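Local structure of histidine acid phosphatase (4ARU) at residues 148-153 with 158-163; 189-194 with 211-216; 220-225 with 251-256. The protein belongs to branch 2 of the histidine phosphatase superfamily, the histidine acid phosphatases, whose fold joins a mixed alpha/beta core to a largely helical part. One frame throughout, in Å; residues are numbered along the deposited sequence.

Interaction 1 of 3, residues 148-153 with 158-163; sequences KQAGTP and NQRYQA
Arg160 reaches across to the C-terminal end of helix 139-150, where its guanidinium takes hold of the carbonyl oxygen of Ala150. The contact belongs to a helix-loop-helix connection: Gly151, with its positive phi, takes the chain out of helical geometry, and after a short loop Tyr161 stands at the N-cap position of helix 162-172.

The polar part is an end-on, two-nitrogen grip on a single acceptor. NH1 and NH2 of Arg160 both lie 2.8 Å from Ala150 O, with N-H...O angles of 140° and 141°, bent as expected when two donors of one group converge on one atom. The oxygen lies almost exactly in the guanidinium plane. NH1 approaches in the carbonyl plane on a lone pair, whereas NH2 comes in tilted from that plane. The paired bonds fix the rotation of the guanidinium, and its positive charge probably suits the partly negative C-terminal end of the helix.

The van der Waals part is slight: two methyl groups lie beside the charged guanidinium. CB of Ala150 lies 4.2 Å from NH1 of Arg160, and the methyl CG2 of Thr152 comes obliquely to 3.6 Å from NH2. OG1 of Thr152 is bonded instead to Thr156 within the loop, and Ala150 packs against Leu259 of helix 243-262.

Arg160 runs extended from the backbone and bends at chi3 (-68°), which turns its end onto the carbonyl. At the root of that chain, CG of Arg160 rests over one face of the neighbouring Tyr161 ring, 3.6 Å above its plane and offset toward the rim.

Interaction 2 of 3, residues 189-194 with 211-216; sequences CDFSQA and EGAVGL
Phe191, the first residue of the short helix 191-194, meets Ala213, the first residue of helix 213-229, and their side chains form the close part of this helix-to-helix contact. CE2 of the Phe191 ring lies 3.9 Å from CB of Ala213 and 3.8 Å from its carbonyl oxygen, the latter reached obliquely. One torsion explains the approach: CG of Phe191 is anti to the backbone N (chi1 -172°), which carries the ring out toward the other helix although the bond to CB does not itself aim there. The backbones are close too, with the CA atoms of Ser192 and Ala213 5.8 Å apart, a spacing that the small methyl permits; CB of Ala213 lies 4.3 Å from CA of Ser192.

Moving along helix 213-229, the packing becomes thinner. CZ of Phe191 touches CD2 of Leu216 at 4.2 Å, and the two side chains cross obliquely. The ring is further enclosed by Leu165 and Ser169 of helix 162-172 and by an edge-to-face meeting with Phe174. At the start of helix 213-229, Gly212 holds the N-cap position, and its carbonyl accepts from Leu216 N at 2.9 Å.

The solvent side belongs to Asp190 and Gln193, both exposed. Asp190 is the N-cap of helix 191-194: its OD1 accepts from Gln193 N at 3.0 Å with an N-H...O angle of 162°, through the lone pair directed away from the other carboxylate oxygen. Exposed Cys189 is tied by a disulfide to Cys180, outside the segment.

No hydrogen bond joins the two segments themselves. Their contact therefore depends on shape and apolar burial, while the Asp190 cap probably helps fix the start of helix 191-194, where Phe191 sits.

Interaction 3 of 3, residues 220-225 with 251-256; sequences LAEIFL and KLHNAQ
OE2 of Glu222 forms a salt bridge with NH1 of Arg18, while OE1 of the same carboxylate rests over one face of the His253 imidazole. Glu222 and His253 carry the contact between 220-225 and 251-256, on helices 213-229 and 243-262. OE1 of Glu222 stands 3.2 Å above the ring plane, offset toward the rim, and lies nearest to NE2 of His253 at 3.3 Å. That short distance is not a hydrogen bond, because an N-H in the ring plane cannot point at an oxygen above it.

The carboxylate and ring planes are 25° apart, so the group lies roughly flat over the ring. Glu222 attains this by a bend at chi2 (72°), which folds the chain along the ring; its CB lies 3.7 Å from both ND1 and CE1 of His253. The imidazole is held at another atom, since ND1 bonds to OG of Ser218, one turn earlier on helix 213-229, and the ring also meets Phe257.

Arg18 belongs to the RHGxRxP signature of this family, and a tartaric acid molecule lies about 5 Å from the Glu222 side chain, consistent with a pocket wall. Nearby Asp328 brings a like charge close to OE1, which Arg18 probably helps to offset. The oxygen-over-ring approach gives no directional bond between Glu222 and His253, whereas Arg18 and Ser218 supply bonds that probably orient them.

The three contacts lie in adjoining helices on one side of the chain's centre. Interactions 2 and 3 share helix 213-229, one at its start and the other farther along. Interaction 1 meets both: Asn158 packs on Ala213 and Val214, and Tyr161 on Leu252 and Ala255. Burial and chemistry do not run in step. Interaction 1 is partly exposed and relies on paired hydrogen bonds to a helix end; interaction 2 is buried, though about 25 Å from the chain's centre, and apolar. Interaction 3, buried at about 13 Å, brings polar groups together face-on, with their directional bonds going to residues outside its segments.

Interaction 1 of 3, residues 148-153 with 158-163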
ATOM      1  N   LYS A 148      -0.551 -22.499   1.384  1.00 12.49           N
ATOM      2  CA  LYS A 148       0.903 -22.544   1.302  1.00 13.81           C
ATOM      3  C   LYS A 148       1.527 -21.328   1.976  1.00 12.70           C
ATOM      4  O   LYS A 148       2.499 -21.409   2.732  1.00 12.90           O
ATOM      5  CB  LYS A 148       1.335 -22.650  -0.150  1.00 16.22           C
ATOM      6  CG  LYS A 148       2.838 -22.783  -0.347  1.00 19.05           C
ATOM      7  CD  LYS A 148       3.155 -22.761  -1.841  1.00 22.46           C
ATOM      8  CE  LYS A 148       4.631 -22.506  -2.126  1.00 25.05           C
ATOM      9  NZ  LYS A 148       5.422 -23.671  -1.663  1.00 27.55           N
ATOM     10  N   GLN A 149       0.972 -20.163   1.712  1.00 11.44           N
ATOM     11  CA  GLN A 149       1.491 -18.932   2.298  1.00 11.06           C
ATOM     12  C   GLN A 149       1.332 -18.982   3.821  1.00 10.98           C
ATOM     13  O   GLN A 149       2.207 -18.551   4.538  1.00 11.46           O
ATOM     14  CB  GLN A 149       0.774 -17.681   1.723  1.00 10.78           C
ATOM     15  CG  GLN A 149       1.406 -16.354   2.128  1.00 10.53           C
ATOM     16  CD  GLN A 149       2.635 -15.994   1.315  1.00 11.34           C
ATOM     17  OE1 GLN A 149       3.127 -16.736   0.482  1.00 12.45           O
ATOM     18  NE2 GLN A 149       3.048 -14.796   1.482  1.00 11.72           N
ATOM     19  N   ALA A 150       0.192 -19.461   4.314  1.00 10.90           N
ATOM     20  CA  ALA A 150      -0.062 -19.535   5.761  1.00 11.23           C
ATOM     21  C   ALA A 150       0.789 -20.631   6.416  1.00 11.96           C
ATOM     22  O   ALA A 150       1.138 -20.509   7.591  1.00 13.31           O
ATOM     23  CB  ALA A 150      -1.529 -19.831   6.031  1.00 11.57           C
ATOM     24  N   GLY A 151       1.130 -21.680   5.683  1.00 12.09           N
ATOM     25  CA  GLY A 151       1.893 -22.801   6.253  1.00 12.84           C
ATOM     26  C   GLY A 151       1.050 -23.773   7.036  1.00 13.31           C
ATOM     27  O   GLY A 151       1.584 -24.681   7.662  1.00 13.67           O
ATOM     28  N   THR A 152      -0.274 -23.605   6.998  1.00 12.58           N
ATOM     29  CA  THR A 152      -1.208 -24.406   7.794  1.00 13.42           C
ATOM     30  C   THR A 152      -2.592 -24.259   7.148  1.00 12.97           C
ATOM     31  O   THR A 152      -2.855 -23.255   6.498  1.00 12.30           O
ATOM     32  CB  THR A 152      -1.175 -23.948   9.284  1.00 13.84           C
ATOM     33  OG1 THR A 152      -1.699 -24.960  10.145  1.00 15.84           O
ATOM     34  CG2 THR A 152      -1.925 -22.655   9.498  1.00 13.30           C
ATOM     35  N   PRO A 153      -3.488 -25.238   7.339  1.00 13.13           N
ATOM     36  CA  PRO A 153      -4.837 -25.061   6.823  1.00 13.08           C
ATOM     37  C   PRO A 153      -5.453 -23.784   7.352  1.00 12.21           C
ATOM     38  O   PRO A 153      -5.364 -23.425   8.535  1.00 12.36           O
ATOM     39  CB  PRO A 153      -5.559 -26.310   7.342  1.00 13.87           C
ATOM     40  CG  PRO A 153      -4.499 -27.345   7.386  1.00 14.51           C
ATOM     41  CD  PRO A 153      -3.304 -26.591   7.898  1.00 13.83           C
ATOM     42  N   ASN A 158      -6.869 -18.901  13.301  1.00  9.06           N
ATOM     43  CA  ASN A 158      -7.048 -18.126  14.521  1.00  9.06           C
ATOM     44  C   ASN A 158      -6.098 -18.617  15.624  1.00  9.65           C
ATOM     45  O   ASN A 158      -5.761 -17.851  16.530  1.00  9.79           O
ATOM     46  CB  ASN A 158      -8.465 -18.233  15.105  1.00  9.37           C
ATOM     47  CG  ASN A 158      -9.527 -17.566  14.238  1.00  9.05           C
ATOM     48  OD1 ASN A 158      -9.228 -17.009  13.176  1.00  8.65           O
ATOM     49  ND2 ASN A 158     -10.764 -17.589  14.750  1.00  9.45           N
ATOM     50  N   GLN A 159      -5.749 -19.891  15.596  1.00 10.63           N
ATOM     51  CA  GLN A 159      -4.891 -20.455  16.634  1.00 11.99           C
ATOM     52  C   GLN A 159      -3.486 -19.863  16.661  1.00 11.91           C
ATOM     53  O   GLN A 159      -2.788 -20.029  17.684  1.00 12.85           O
ATOM     54  CB  GLN A 159      -4.869 -21.971  16.534  1.00 13.67           C
ATOM     55  CG  GLN A 159      -6.228 -22.636  16.777  1.00 15.55           C
ATOM     56  CD  GLN A 159      -7.062 -22.002  17.906  1.00 16.97           C
ATOM     57  OE1 GLN A 159      -8.182 -21.482  17.671  1.00 19.05           O
ATOM     58  NE2 GLN A 159      -6.518 -21.985  19.117  1.00 18.28           N
ATOM     59  N   ARG A 160      -3.090 -19.234  15.569  1.00 11.65           N
ATOM     60  CA  ARG A 160      -1.794 -18.586  15.443  1.00 12.32           C
ATOM     61  C   ARG A 160      -1.790 -17.231  16.145  1.00 11.78           C
ATOM     62  O   ARG A 160      -0.727 -16.670  16.439  1.00 12.52           O
ATOM     63  CB  ARG A 160      -1.427 -18.412  13.958  1.00 13.05           C
ATOM     64  CG  ARG A 160      -0.128 -17.686  13.675  1.00 14.80           C
ATOM     65  CD  ARG A 160       0.206 -17.774  12.219  1.00 15.59           C
ATOM     66  NE  ARG A 160       0.539 -19.133  11.822  1.00 18.05           N
ATOM     67  CZ  ARG A 160       0.702 -19.526  10.566  1.00 18.36           C
ATOM     68  NH1 ARG A 160       0.473 -18.660   9.553  1.00 17.39           N
ATOM     69  NH2 ARG A 160       1.075 -20.797  10.337  1.00 19.54           N
ATOM     70  N   TYR A 161      -2.965 -16.672  16.380  1.00 11.07           N
ATOM     71  CA  TYR A 161      -3.103 -15.284  16.827  1.00 10.69           C
ATOM     72  C   TYR A 161      -3.964 -15.130  18.066  1.00 10.35           C
ATOM     73  O   TYR A 161      -4.703 -14.143  18.202  1.00  9.71           O
ATOM     74  CB  TYR A 161      -3.654 -14.418  15.679  1.00 10.45           C
ATOM     75  CG  TYR A 161      -2.762 -14.402  14.492  1.00 11.00           C
ATOM     76  CD1 TYR A 161      -1.557 -13.740  14.513  1.00 11.94           C
ATOM     77  CD2 TYR A 161      -3.104 -15.099  13.360  1.00 11.13           C
ATOM     78  CE1 TYR A 161      -0.713 -13.745  13.397  1.00 11.93           C
ATOM     79  CE2 TYR A 161      -2.276 -15.145  12.252  1.00 11.70           C
ATOM     80  CZ  TYR A 161      -1.077 -14.466  12.271  1.00 11.95           C
ATOM     81  OH  TYR A 161      -0.181 -14.515  11.218  1.00 12.68           O
ATOM     82  N   GLN A 162      -3.852 -16.049  19.013  1.00 11.24           N
ATOM     83  CA  GLN A 162      -4.703 -16.023  20.176  1.00 12.06           C
ATOM     84  C   GLN A 162      -4.574 -14.745  20.995  1.00 11.53           C
ATOM     85  O   GLN A 162      -5.594 -14.142  21.343  1.00 11.77           O
ATOM     86  CB  GLN A 162      -4.494 -17.286  20.987  1.00 13.83           C
ATOM     87  CG  GLN A 162      -5.111 -18.506  20.288  1.00 14.84           C
ATOM     88  CD  GLN A 162      -6.647 -18.360  20.018  1.00 15.63           C
ATOM     89  OE1 GLN A 162      -7.116 -18.114  18.889  1.00 15.39           O
ATOM     90  NE2 GLN A 162      -7.432 -18.513  21.092  1.00 17.02           N
ATOM     91  N   ALA A 163      -3.367 -14.290  21.275  1.00 11.10           N
ATOM     92  CA  ALA A 163      -3.207 -13.063  22.076  1.00 11.09           C
ATOM     93  C   ALA A 163      -3.762 -11.806  21.404  1.00 10.07           C
ATOM     94  O   ALA A 163      -4.435 -10.978  22.016  1.00 10.25           O
ATOM     95  CB  ALA A 163      -1.743 -12.865  22.427  1.00 11.40           C
TER

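Interaction 2 of 3, residues 189-194 with 211-216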
ATOM      1  N   CYS A 189     -19.140 -16.526  24.890  1.00 26.22           N
ATOM      2  CA  CYS A 189     -18.970 -15.871  23.600  1.00 23.46           C
ATOM      3  C   CYS A 189     -17.532 -15.362  23.490  1.00 21.60           C
ATOM      4  O   CYS A 189     -17.160 -14.332  24.049  1.00 22.95           O
ATOM      5  CB  CYS A 189     -19.966 -14.728  23.466  1.00 23.34           C
ATOM      6  SG  CYS A 189     -20.109 -13.973  21.831  1.00 22.72           S
ATOM      7  N   ASP A 190     -16.710 -16.140  22.796  1.00 19.36           N
ATOM      8  CA  ASP A 190     -15.269 -15.859  22.632  1.00 17.32           C
ATOM      9  C   ASP A 190     -15.035 -15.450  21.180  1.00 15.45           C
ATOM     10  O   ASP A 190     -15.491 -16.119  20.281  1.00 14.94           O
ATOM     11  CB  ASP A 190     -14.461 -17.132  22.979  1.00 18.20           C
ATOM     12  CG  ASP A 190     -12.974 -16.984  22.724  1.00 18.14           C
ATOM     13  OD1 ASP A 190     -12.522 -17.258  21.599  1.00 17.38           O
ATOM     14  OD2 ASP A 190     -12.253 -16.571  23.668  1.00 18.65           O
ATOM     15  N   PHE A 191     -14.319 -14.349  20.961  1.00 13.38           N
ATOM     16  CA  PHE A 191     -14.167 -13.753  19.641  1.00 12.59           C
ATOM     17  C   PHE A 191     -13.592 -14.751  18.666  1.00 12.23           C
ATOM     18  O   PHE A 191     -14.130 -14.948  17.577  1.00 12.43           O
ATOM     19  CB  PHE A 191     -13.298 -12.492  19.761  1.00 11.94           C
ATOM     20  CG  PHE A 191     -13.201 -11.657  18.497  1.00 11.41           C
ATOM     21  CD1 PHE A 191     -14.249 -10.837  18.115  1.00 11.86           C
ATOM     22  CD2 PHE A 191     -12.031 -11.579  17.764  1.00 11.85           C
ATOM     23  CE1 PHE A 191     -14.143 -10.024  17.006  1.00 11.89           C
ATOM     24  CE2 PHE A 191     -11.932 -10.772  16.643  1.00 11.34           C
ATOM     25  CZ  PHE A 191     -12.985 -10.001  16.258  1.00 11.08           C
ATOM     26  N   SER A 192     -12.511 -15.411  19.051  1.00 12.39           N
ATOM     27  CA  SER A 192     -11.871 -16.409  18.179  1.00 12.56           C
ATOM     28  C   SER A 192     -12.775 -17.641  17.905  1.00 13.56           C
ATOM     29  O   SER A 192     -12.899 -18.057  16.754  1.00 13.58           O
ATOM     30  CB  SER A 192     -10.541 -16.863  18.785  1.00 12.70           C
ATOM     31  OG  SER A 192      -9.944 -17.902  17.976  1.00 13.14           O
ATOM     32  N   GLN A 193     -13.383 -18.197  18.937  1.00 14.57           N
ATOM     33  CA  GLN A 193     -14.214 -19.394  18.817  1.00 16.23           C
ATOM     34  C   GLN A 193     -15.449 -19.098  17.968  1.00 15.40           C
ATOM     35  O   GLN A 193     -15.884 -19.938  17.187  1.00 16.38           O
ATOM     36  CB  GLN A 193     -14.651 -19.844  20.213  1.00 18.81           C
ATOM     37  CG  GLN A 193     -15.318 -21.219  20.276  1.00 22.15           C
ATOM     38  CD  GLN A 193     -16.741 -21.234  19.744  1.00 24.58           C
ATOM     39  OE1 GLN A 193     -17.468 -20.265  19.895  1.00 27.37           O
ATOM     40  NE2 GLN A 193     -17.142 -22.343  19.116  1.00 28.18           N
ATOM     41  N   ALA A 194     -16.015 -17.914  18.163  1.00 14.31           N
ATOM     42  CA  ALA A 194     -17.233 -17.511  17.457  1.00 14.12           C
ATOM     43  C   ALA A 194     -17.036 -17.360  15.947  1.00 13.32           C
ATOM     44  O   ALA A 194     -18.002 -17.497  15.189  1.00 13.74           O
ATOM     45  CB  ALA A 194     -17.785 -16.233  18.041  1.00 14.27           C
ATOM     46  N   GLU A 211     -12.588 -14.710   5.679  1.00  9.33           N
ATOM     47  CA  GLU A 211     -13.687 -14.527   6.619  1.00  9.78           C
ATOM     48  C   GLU A 211     -13.250 -14.971   7.997  1.00  9.31           C
ATOM     49  O   GLU A 211     -12.349 -15.805   8.116  1.00  9.13           O
ATOM     50  CB  GLU A 211     -14.901 -15.365   6.213  1.00 10.85           C
ATOM     51  CG  GLU A 211     -15.427 -15.012   4.805  1.00 11.72           C
ATOM     52  CD  GLU A 211     -16.061 -13.606   4.730  1.00 12.52           C
ATOM     53  OE1 GLU A 211     -16.501 -13.049   5.749  1.00 12.71           O
ATOM     54  OE2 GLU A 211     -16.188 -13.073   3.603  1.00 14.02           O
ATOM     55  N   GLY A 212     -13.916 -14.490   9.016  1.00  9.02           N
ATOM     56  CA  GLY A 212     -13.626 -14.854  10.396  1.00  8.89           C
ATOM     57  C   GLY A 212     -12.861 -13.819  11.182  1.00  8.66           C
ATOM     58  O   GLY A 212     -12.663 -12.683  10.748  1.00  8.34           O
ATOM     59  N   ALA A 213     -12.419 -14.222  12.364  1.00  8.67           N
ATOM     60  CA  ALA A 213     -11.897 -13.304  13.336  1.00  8.55           C
ATOM     61  C   ALA A 213     -10.670 -12.529  12.853  1.00  7.76           C
ATOM     62  O   ALA A 213     -10.486 -11.346  13.170  1.00  7.63           O
ATOM     63  CB  ALA A 213     -11.592 -14.064  14.596  1.00  9.25           C
ATOM     64  N   VAL A 214      -9.753 -13.221  12.167  1.00  7.67           N
ATOM     65  CA  VAL A 214      -8.523 -12.563  11.719  1.00  7.52           C
ATOM     66  C   VAL A 214      -8.879 -11.538  10.651  1.00  7.40           C
ATOM     67  O   VAL A 214      -8.421 -10.401  10.673  1.00  7.48           O
ATOM     68  CB  VAL A 214      -7.438 -13.572  11.228  1.00  7.61           C
ATOM     69  CG1 VAL A 214      -6.274 -12.823  10.616  1.00  7.52           C
ATOM     70  CG2 VAL A 214      -6.995 -14.478  12.358  1.00  8.14           C
ATOM     71  N   GLY A 215      -9.681 -11.944   9.669  1.00  7.51           N
ATOM     72  CA  GLY A 215     -10.127 -11.000   8.619  1.00  7.65           C
ATOM     73  C   GLY A 215     -10.869  -9.803   9.174  1.00  7.62           C
ATOM     74  O   GLY A 215     -10.610  -8.677   8.771  1.00  8.00           O
ATOM     75  N   LEU A 216     -11.791 -10.042  10.094  1.00  7.90           N
ATOM     76  CA  LEU A 216     -12.549  -8.942  10.679  1.00  7.67           C
ATOM     77  C   LEU A 216     -11.662  -8.055  11.535  1.00  7.39           C
ATOM     78  O   LEU A 216     -11.657  -6.829  11.396  1.00  7.61           O
ATOM     79  CB  LEU A 216     -13.710  -9.499  11.477  1.00  8.15           C
ATOM     80  CG  LEU A 216     -14.553  -8.450  12.236  1.00  8.29           C
ATOM     81  CD1 LEU A 216     -15.188  -7.444  11.317  1.00  8.31           C
ATOM     82  CD2 LEU A 216     -15.586  -9.157  13.077  1.00  9.04           C
TER

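Interaction 3 of 3, residues 220-225 with 251-256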
ATOM      1  N   LEU A 220     -10.785  -3.935  11.454  1.00  6.98           N
ATOM      2  CA  LEU A 220     -11.017  -3.086  12.616  1.00  7.13           C
ATOM      3  C   LEU A 220      -9.716  -2.450  13.018  1.00  6.61           C
ATOM      4  O   LEU A 220      -9.701  -1.242  13.394  1.00  6.59           O
ATOM      5  CB  LEU A 220     -11.657  -3.852  13.736  1.00  7.63           C
ATOM      6  CG  LEU A 220     -12.993  -4.534  13.356  1.00  8.37           C
ATOM      7  CD1 LEU A 220     -13.546  -5.269  14.561  1.00  9.52           C
ATOM      8  CD2 LEU A 220     -13.969  -3.537  12.741  1.00  9.02           C
ATOM      9  N   ALA A 221      -8.631  -3.226  13.043  1.00  6.26           N
ATOM     10  CA  ALA A 221      -7.356  -2.674  13.464  1.00  6.27           C
ATOM     11  C   ALA A 221      -6.901  -1.530  12.571  1.00  6.13           C
ATOM     12  O   ALA A 221      -6.401  -0.520  13.070  1.00  6.62           O
ATOM     13  CB  ALA A 221      -6.270  -3.754  13.484  1.00  6.19           C
ATOM     14  N   GLU A 222      -7.098  -1.687  11.273  1.00  6.05           N
ATOM     15  CA  GLU A 222      -6.780  -0.612  10.352  1.00  6.46           C
ATOM     16  C   GLU A 222      -7.678   0.616  10.580  1.00  6.62           C
ATOM     17  O   GLU A 222      -7.200   1.776  10.495  1.00  6.96           O
ATOM     18  CB  GLU A 222      -6.839  -1.135   8.901  1.00  6.77           C
ATOM     19  CG  GLU A 222      -6.628  -0.091   7.853  1.00  7.85           C
ATOM     20  CD  GLU A 222      -5.203   0.412   7.731  1.00  8.45           C
ATOM     21  OE1 GLU A 222      -4.243  -0.248   8.256  1.00  8.21           O
ATOM     22  OE2 GLU A 222      -5.022   1.486   7.113  1.00  9.45           O
ATOM     23  N   ILE A 223      -8.946   0.392  10.890  1.00  6.36           N
ATOM     24  CA  ILE A 223      -9.818   1.530  11.186  1.00  6.60           C
ATOM     25  C   ILE A 223      -9.299   2.299  12.414  1.00  6.72           C
ATOM     26  O   ILE A 223      -9.296   3.533  12.429  1.00  7.07           O
ATOM     27  CB  ILE A 223     -11.306   1.123  11.324  1.00  6.77           C
ATOM     28  CG1 ILE A 223     -11.786   0.686   9.931  1.00  7.10           C
ATOM     29  CG2 ILE A 223     -12.110   2.243  11.992  1.00  7.41           C
ATOM     30  CD1 ILE A 223     -13.122  -0.004   9.949  1.00  7.49           C
ATOM     31  N   PHE A 224      -8.863   1.607  13.475  1.00  6.46           N
ATOM     32  CA  PHE A 224      -8.332   2.305  14.624  1.00  6.76           C
ATOM     33  C   PHE A 224      -7.101   3.122  14.233  1.00  6.72           C
ATOM     34  O   PHE A 224      -6.954   4.252  14.669  1.00  7.02           O
ATOM     35  CB  PHE A 224      -7.959   1.320  15.734  1.00  6.87           C
ATOM     36  CG  PHE A 224      -9.110   0.497  16.260  1.00  7.17           C
ATOM     37  CD1 PHE A 224     -10.415   0.958  16.314  1.00  7.66           C
ATOM     38  CD2 PHE A 224      -8.860  -0.757  16.751  1.00  7.57           C
ATOM     39  CE1 PHE A 224     -11.443   0.173  16.828  1.00  8.12           C
ATOM     40  CE2 PHE A 224      -9.889  -1.556  17.273  1.00  7.88           C
ATOM     41  CZ  PHE A 224     -11.168  -1.097  17.303  1.00  8.00           C
ATOM     42  N   LEU A 225      -6.227   2.546  13.416  1.00  6.58           N
ATOM     43  CA  LEU A 225      -5.042   3.270  12.991  1.00  7.02           C
ATOM     44  C   LEU A 225      -5.455   4.530  12.207  1.00  7.00           C
ATOM     45  O   LEU A 225      -4.851   5.596  12.342  1.00  7.17           O
ATOM     46  CB  LEU A 225      -4.195   2.369  12.111  1.00  7.69           C
ATOM     47  CG  LEU A 225      -2.855   3.020  11.714  1.00  8.83           C
ATOM     48  CD1 LEU A 225      -1.749   2.041  11.962  1.00  9.55           C
ATOM     49  CD2 LEU A 225      -2.824   3.547  10.308  1.00  9.77           C
ATOM     50  N   LYS A 251      -0.699  -6.613  13.850  1.00  8.61           N
ATOM     51  CA  LYS A 251      -0.189  -7.931  13.457  1.00  9.21           C
ATOM     52  C   LYS A 251      -1.260  -8.694  12.684  1.00  8.56           C
ATOM     53  O   LYS A 251      -0.998  -9.349  11.665  1.00  7.85           O
ATOM     54  CB  LYS A 251       0.227  -8.713  14.700  1.00 11.14           C
ATOM     55  CG  LYS A 251       0.770 -10.084  14.367  1.00 13.62           C
ATOM     56  CD  LYS A 251       1.520 -10.747  15.514  1.00 17.94           C
ATOM     57  CE  LYS A 251       0.740 -10.742  16.776  1.00 20.80           C
ATOM     58  NZ  LYS A 251       1.457 -11.590  17.770  1.00 25.56           N
ATOM     59  N   LEU A 252      -2.502  -8.555  13.093  1.00  7.57           N
ATOM     60  CA  LEU A 252      -3.606  -9.235  12.424  1.00  7.68           C
ATOM     61  C   LEU A 252      -3.826  -8.677  11.034  1.00  7.62           C
ATOM     62  O   LEU A 252      -4.095  -9.405  10.088  1.00  8.04           O
ATOM     63  CB  LEU A 252      -4.896  -9.089  13.242  1.00  8.01           C
ATOM     64  CG  LEU A 252      -4.848  -9.765  14.621  1.00  8.79           C
ATOM     65  CD1 LEU A 252      -5.882  -9.171  15.582  1.00  9.11           C
ATOM     66  CD2 LEU A 252      -5.079 -11.253  14.485  1.00  9.41           C
ATOM     67  N   HIS A 253      -3.725  -7.356  10.901  1.00  7.01           N
ATOM     68  CA  HIS A 253      -3.891  -6.732   9.613  1.00  6.95           C
ATOM     69  C   HIS A 253      -2.757  -7.133   8.685  1.00  6.71           C
ATOM     70  O   HIS A 253      -3.003  -7.467   7.533  1.00  6.62           O
ATOM     71  CB  HIS A 253      -3.919  -5.223   9.851  1.00  7.56           C
ATOM     72  CG  HIS A 253      -3.948  -4.414   8.596  1.00  8.49           C
ATOM     73  ND1 HIS A 253      -5.099  -4.206   7.869  1.00  9.92           N
ATOM     74  CD2 HIS A 253      -2.975  -3.721   7.965  1.00  9.54           C
ATOM     75  CE1 HIS A 253      -4.831  -3.450   6.821  1.00  9.45           C
ATOM     76  NE2 HIS A 253      -3.554  -3.131   6.865  1.00  9.87           N
ATOM     77  N   ASN A 254      -1.510  -7.101   9.170  1.00  6.71           N
ATOM     78  CA  ASN A 254      -0.394  -7.447   8.303  1.00  6.84           C
ATOM     79  C   ASN A 254      -0.444  -8.911   7.892  1.00  6.98           C
ATOM     80  O   ASN A 254      -0.074  -9.262   6.772  1.00  7.29           O
ATOM     81  CB  ASN A 254       0.914  -7.105   8.964  1.00  6.81           C
ATOM     82  CG  ASN A 254       1.087  -5.611   9.147  1.00  6.90           C
ATOM     83  OD1 ASN A 254       0.657  -4.802   8.295  1.00  6.48           O
ATOM     84  ND2 ASN A 254       1.727  -5.223  10.235  1.00  7.11           N
ATOM     85  N   ALA A 255      -0.998  -9.759   8.747  1.00  7.39           N
ATOM     86  CA  ALA A 255      -1.129 -11.172   8.412  1.00  7.74           C
ATOM     87  C   ALA A 255      -2.176 -11.368   7.325  1.00  7.78           C
ATOM     88  O   ALA A 255      -1.981 -12.132   6.383  1.00  8.18           O
ATOM     89  CB  ALA A 255      -1.457 -11.971   9.645  1.00  7.98           C
ATOM     90  N   GLN A 256      -3.309 -10.694   7.446  1.00  7.77           N
ATOM     91  CA  GLN A 256      -4.341 -10.760   6.421  1.00  8.71           C
ATOM     92  C   GLN A 256      -3.779 -10.335   5.078  1.00  8.36           C
ATOM     93  O   GLN A 256      -4.017 -10.962   4.060  1.00  8.38           O
ATOM     94  CB  GLN A 256      -5.539  -9.939   6.849  1.00 10.39           C
ATOM     95  CG  GLN A 256      -6.718 -10.050   5.925  1.00 12.30           C
ATOM     96  CD  GLN A 256      -6.865  -8.858   5.111  1.00 15.80           C
ATOM     97  OE1 GLN A 256      -6.712  -7.717   5.598  1.00 19.36           O
ATOM     98  NE2 GLN A 256      -7.155  -9.063   3.842  1.00 18.07           N
TER